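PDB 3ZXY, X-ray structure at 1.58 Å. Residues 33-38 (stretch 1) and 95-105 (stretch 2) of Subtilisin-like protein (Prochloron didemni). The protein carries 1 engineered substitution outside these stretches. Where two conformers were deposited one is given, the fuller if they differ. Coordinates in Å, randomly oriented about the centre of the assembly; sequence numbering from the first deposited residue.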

ATOM      1  N   VAL A  33     -10.115  13.384  -3.932  1.00 23.75           N
ATOM      2  CA  VAL A  33      -9.048  13.472  -4.913  1.00 23.18           C
ATOM      3  C   VAL A  33      -8.270  14.763  -4.670  1.00 24.23           C
ATOM      4  O   VAL A  33      -8.866  15.855  -4.546  1.00 25.90           O
ATOM      5  N   LEU A  34      -6.949  14.622  -4.584  1.00 23.44           N
ATOM      6  CA  LEU A  34      -6.029  15.718  -4.325  1.00 24.83           C
ATOM      7  C   LEU A  34      -5.157  15.924  -5.562  1.00 25.30           C
ATOM      8  O   LEU A  34      -4.115  15.280  -5.719  1.00 24.51           O
ATOM      9  N   PRO A  35      -5.587  16.814  -6.463  1.00 26.75           N
ATOM     10  CA  PRO A  35      -4.806  17.030  -7.670  1.00 27.62           C
ATOM     11  C   PRO A  35      -3.418  17.517  -7.330  1.00 28.80           C
ATOM     12  O   PRO A  35      -3.241  18.425  -6.522  1.00 30.40           O
ATOM     13  N   THR A  36      -2.432  16.882  -7.929  1.00 29.78           N
ATOM     14  CA  THR A  36      -1.087  17.329  -7.753  1.00 31.42           C
ATOM     15  C   THR A  36      -0.739  17.731  -9.172  1.00 33.86           C
ATOM     16  O   THR A  36      -1.480  18.546  -9.726  1.00 36.82           O
ATOM     17  N   LEU A  37       0.293  17.212  -9.810  1.00 33.69           N
ATOM     18  CA  LEU A  37       0.639  17.729 -11.137  0.50 34.51           C
ATOM     19  C   LEU A  37       0.140  16.835 -12.277  1.00 32.72           C
ATOM     20  O   LEU A  37      -0.120  17.330 -13.382  1.00 34.55           O
ATOM     21  N   ALA A  38      -0.012  15.543 -12.004  1.00 30.14           N
ATOM     22  CA  ALA A  38      -0.527  14.582 -12.997  1.00 27.84           C
ATOM     23  C   ALA A  38      -2.051  14.708 -13.179  1.00 27.54           C
ATOM     24  O   ALA A  38      -2.772  15.140 -12.250  1.00 27.18           O
ATOM     25  N   ALA A  95       8.024  12.185  -4.875  1.00 18.24           N
ATOM     26  CA  ALA A  95       8.256  12.988  -3.661  1.00 18.78           C
ATOM     27  C   ALA A  95       7.166  14.033  -3.492  1.00 19.61           C
ATOM     28  O   ALA A  95       6.684  14.262  -2.382  1.00 19.38           O
ATOM     29  N   ARG A  96       6.768  14.665  -4.590  1.00 20.76           N
ATOM     30  CA  ARG A  96       5.698  15.661  -4.557  1.00 22.14           C
ATOM     31  C   ARG A  96       4.377  15.057  -4.075  1.00 20.77           C
ATOM     32  O   ARG A  96       3.655  15.671  -3.291  1.00 21.36           O
ATOM     33  N   GLY A  97       4.064  13.854  -4.540  1.00 19.24           N
ATOM     34  CA  GLY A  97       2.844  13.177  -4.128  1.00 18.23           C
ATOM     35  C   GLY A  97       2.880  12.828  -2.651  1.00 17.17           C
ATOM     36  O   GLY A  97       1.868  12.908  -1.959  1.00 16.83           O
ATOM     37  N   ILE A  98       4.041  12.380  -2.182  1.00 16.67           N
ATOM     38  CA  ILE A  98       4.206  12.026  -0.776  1.00 16.48           C
ATOM     39  C   ILE A  98       3.974  13.261   0.102  1.00 17.99           C
ATOM     40  O   ILE A  98       3.224  13.209   1.074  1.00 17.96           O
ATOM     41  N   GLU A  99       4.588  14.385  -0.253  1.00 19.72           N
ATOM     42  CA  GLU A  99       4.378  15.616   0.525  1.00 21.70           C
ATOM     43  C   GLU A  99       2.897  16.043   0.505  1.00 21.23           C
ATOM     44  O   GLU A  99       2.361  16.494   1.526  1.00 21.54           O
ATOM     45  N   ARG A 100       2.228  15.891  -0.638  1.00 20.39           N
ATOM     46  CA  ARG A 100       0.800  16.215  -0.760  1.00 20.70           C
ATOM     47  C   ARG A 100      -0.001  15.390   0.247  1.00 19.60           C
ATOM     48  O   ARG A 100      -0.868  15.895   0.952  1.00 20.41           O
ATOM     49  N   ALA A 101       0.313  14.103   0.306  1.00 18.24           N
ATOM     50  CA  ALA A 101      -0.395  13.194   1.199  1.00 17.28           C
ATOM     51  C   ALA A 101      -0.128  13.501   2.662  1.00 17.54           C
ATOM     52  O   ALA A 101      -1.054  13.529   3.461  1.00 17.64           O
ATOM     53  N   VAL A 102       1.134  13.712   3.023  1.00 17.59           N
ATOM     54  CA  VAL A 102       1.476  14.066   4.406  1.00 18.25           C
ATOM     55  C   VAL A 102       0.734  15.345   4.817  1.00 20.02           C
ATOM     56  O   VAL A 102       0.138  15.430   5.911  1.00 20.37           O
ATOM     57  N   ASN A 103       0.756  16.355   3.943  1.00 21.50           N
ATOM     58  CA  ASN A 103       0.111  17.628   4.253  1.00 23.64           C
ATOM     59  C   ASN A 103      -1.411  17.553   4.371  1.00 23.64           C
ATOM     60  O   ASN A 103      -2.012  18.378   5.057  1.00 25.60           O
ATOM     61  N   ALA A 104      -2.012  16.538   3.749  1.00 22.34           N
ATOM     62  CA  ALA A 104      -3.447  16.273   3.814  1.00 22.53           C
ATOM     63  C   ALA A 104      -3.817  15.360   4.995  1.00 21.86           C
ATOM     64  O   ALA A 104      -4.985  14.982   5.149  1.00 22.79           O
ATOM     65  N   GLY A 105      -2.843  15.029   5.838  1.00 20.99           N
ATOM     66  CA  GLY A 105      -3.110  14.253   7.048  1.00 20.09           C
ATOM     67  C   GLY A 105      -3.183  12.747   6.886  1.00 18.61           C
ATOM     68  O   GLY A 105      -3.813  12.066   7.715  1.00 18.41           O
TER

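The irregular segment 33–38 lies along one side of the helix that ends at Asn103, in a small contact burying 390 Å² in total, where two arginines reach out to the segment and paired hydrogen bonds from one arginine to a single backbone carbonyl are flanked by apolar packing. Arg100 contributes most. With chi1 t and chi2 p, Arg100 brings both its NE and its NH2 to 3.0 Å from Pro35 O, donating a hydrogen bond from each, so that one carbonyl oxygen sits at the edge of the guanidinium near its plane. Leu34 CA covers one face of the same group. Pro35 directs its CA-to-CB bond away; its carbonyl oxygen takes both hydrogen bonds, while its ring atom CD lies 3.7 Å from Arg100 NH2.

Thr36, in the m rotamer, points toward the helix. Thr36 OG1 donates a hydrogen bond to Leu34 O (3.2 Å), tying the segment to itself, and also lies 3.2 Å from Arg100 CG; its methyl CG2 packs 3.6 Å from Arg96 CD.

One turn earlier, Arg96, t at chi1 and chi2 but turned to m at chi3, receives Leu37 over one face of its guanidinium, with Leu37 CD1 3.4 Å from Arg96 NE. At the other end, Leu34 (m, t) places CD1 3.4 Å from Ala104 CB, an apolar contact just beyond the helix.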

ATOM      1  CB  VAL A  33      -9.612  13.451  -6.334  1.00 23.63           C
ATOM      2  CG1 VAL A  33      -8.492  13.644  -7.344  1.00 23.50           C
ATOM      3  CG2 VAL A  33     -10.353  12.148  -6.584  1.00 23.03           C
ATOM      4  CB  LEU A  34      -5.153  15.421  -3.109  1.00 24.57           C
ATOM      5  CG  LEU A  34      -5.873  15.219  -1.774  1.00 25.09           C
ATOM      6  CD1 LEU A  34      -4.876  14.847  -0.687  1.00 25.20           C
ATOM      7  CD2 LEU A  34      -6.656  16.458  -1.380  1.00 26.96           C
ATOM      8  CB  PRO A  35      -5.589  18.102  -8.429  1.00 29.08           C
ATOM      9  CG  PRO A  35      -6.952  18.086  -7.845  1.00 29.58           C
ATOM     10  CD  PRO A  35      -6.797  17.649  -6.426  1.00 28.48           C
ATOM     11  CB  THR A  36      -0.311  16.260  -6.975  1.00 30.44           C
ATOM     12  OG1 THR A  36      -1.038  16.047  -5.755  1.00 29.46           O
ATOM     13  CG2 THR A  36       1.087  16.726  -6.617  1.00 31.74           C
ATOM     14  CB  LEU A  37       2.142  18.009 -11.235  0.50 36.00           C
ATOM     15  CG  LEU A  37       2.530  19.359 -10.611  0.50 38.20           C
ATOM     16  CD1 LEU A  37       4.020  19.630 -10.757  0.50 39.36           C
ATOM     17  CD2 LEU A  37       1.729  20.503 -11.223  0.50 40.17           C
ATOM     18  CB  ALA A  38      -0.169  13.152 -12.605  1.00 26.74           C
ATOM     19  CB  ALA A  95       9.634  13.656  -3.695  1.00 19.55           C
ATOM     20  CB  ARG A  96       5.509  16.274  -5.945  1.00 24.77           C
ATOM     21  CG  ARG A  96       4.512  17.413  -5.973  1.00 27.76           C
ATOM     22  CD  ARG A  96       4.312  18.009  -7.363  1.00 31.05           C
ATOM     23  NE  ARG A  96       5.565  18.454  -7.994  1.00 33.31           N
ATOM     24  CZ  ARG A  96       6.241  17.782  -8.930  1.00 34.12           C
ATOM     25  NH1 ARG A  96       5.805  16.613  -9.395  1.00 33.87           N
ATOM     26  NH2 ARG A  96       7.368  18.297  -9.425  1.00 36.48           N
ATOM     27  CB  ILE A  98       5.594  11.420  -0.516  1.00 16.06           C
ATOM     28  CG1 ILE A  98       5.690  10.018  -1.131  1.00 14.93           C
ATOM     29  CG2 ILE A  98       5.894  11.378   0.978  1.00 16.34           C
ATOM     30  CD1 ILE A  98       7.098   9.452  -1.181  1.00 14.71           C
ATOM     31  CB  GLU A  99       5.369  16.708   0.049  1.00 25.12           C
ATOM     32  CG  GLU A  99       6.799  16.204   0.254  1.00 27.01           C
ATOM     33  CD  GLU A  99       7.923  17.203   0.093  1.00 31.53           C
ATOM     34  OE1 GLU A  99       7.683  18.413  -0.121  1.00 35.17           O
ATOM     35  OE2 GLU A  99       9.090  16.735   0.205  1.00 35.25           O
ATOM     36  CB  ARG A 100       0.309  15.907  -2.189  1.00 20.71           C
ATOM     37  CG  ARG A 100      -1.100  16.378  -2.531  1.00 21.94           C
ATOM     38  CD  ARG A 100      -1.140  17.857  -2.888  1.00 23.83           C
ATOM     39  NE  ARG A 100      -2.358  18.242  -3.621  1.00 25.14           N
ATOM     40  CZ  ARG A 100      -3.484  18.716  -3.085  1.00 26.03           C
ATOM     41  NH1 ARG A 100      -3.608  18.920  -1.779  1.00 26.09           N
ATOM     42  NH2 ARG A 100      -4.506  19.009  -3.879  1.00 27.36           N
ATOM     43  CB  ALA A 101      -0.017  11.749   0.902  1.00 16.03           C
ATOM     44  CB  VAL A 102       2.998  14.264   4.592  1.00 18.39           C
ATOM     45  CG1 VAL A 102       3.293  14.853   5.972  1.00 19.23           C
ATOM     46  CG2 VAL A 102       3.759  12.963   4.371  1.00 17.28           C
ATOM     47  CB  ASN A 103       0.515  18.684   3.230  1.00 25.61           C
ATOM     48  CG  ASN A 103       1.967  19.082   3.370  1.00 27.17           C
ATOM     49  OD1 ASN A 103       2.522  19.068   4.470  1.00 29.50           O
ATOM     50  ND2 ASN A 103       2.580  19.480   2.268  1.00 28.83           N
ATOM     51  CB  ALA A 104      -3.928  15.650   2.511  1.00 22.03           C
TER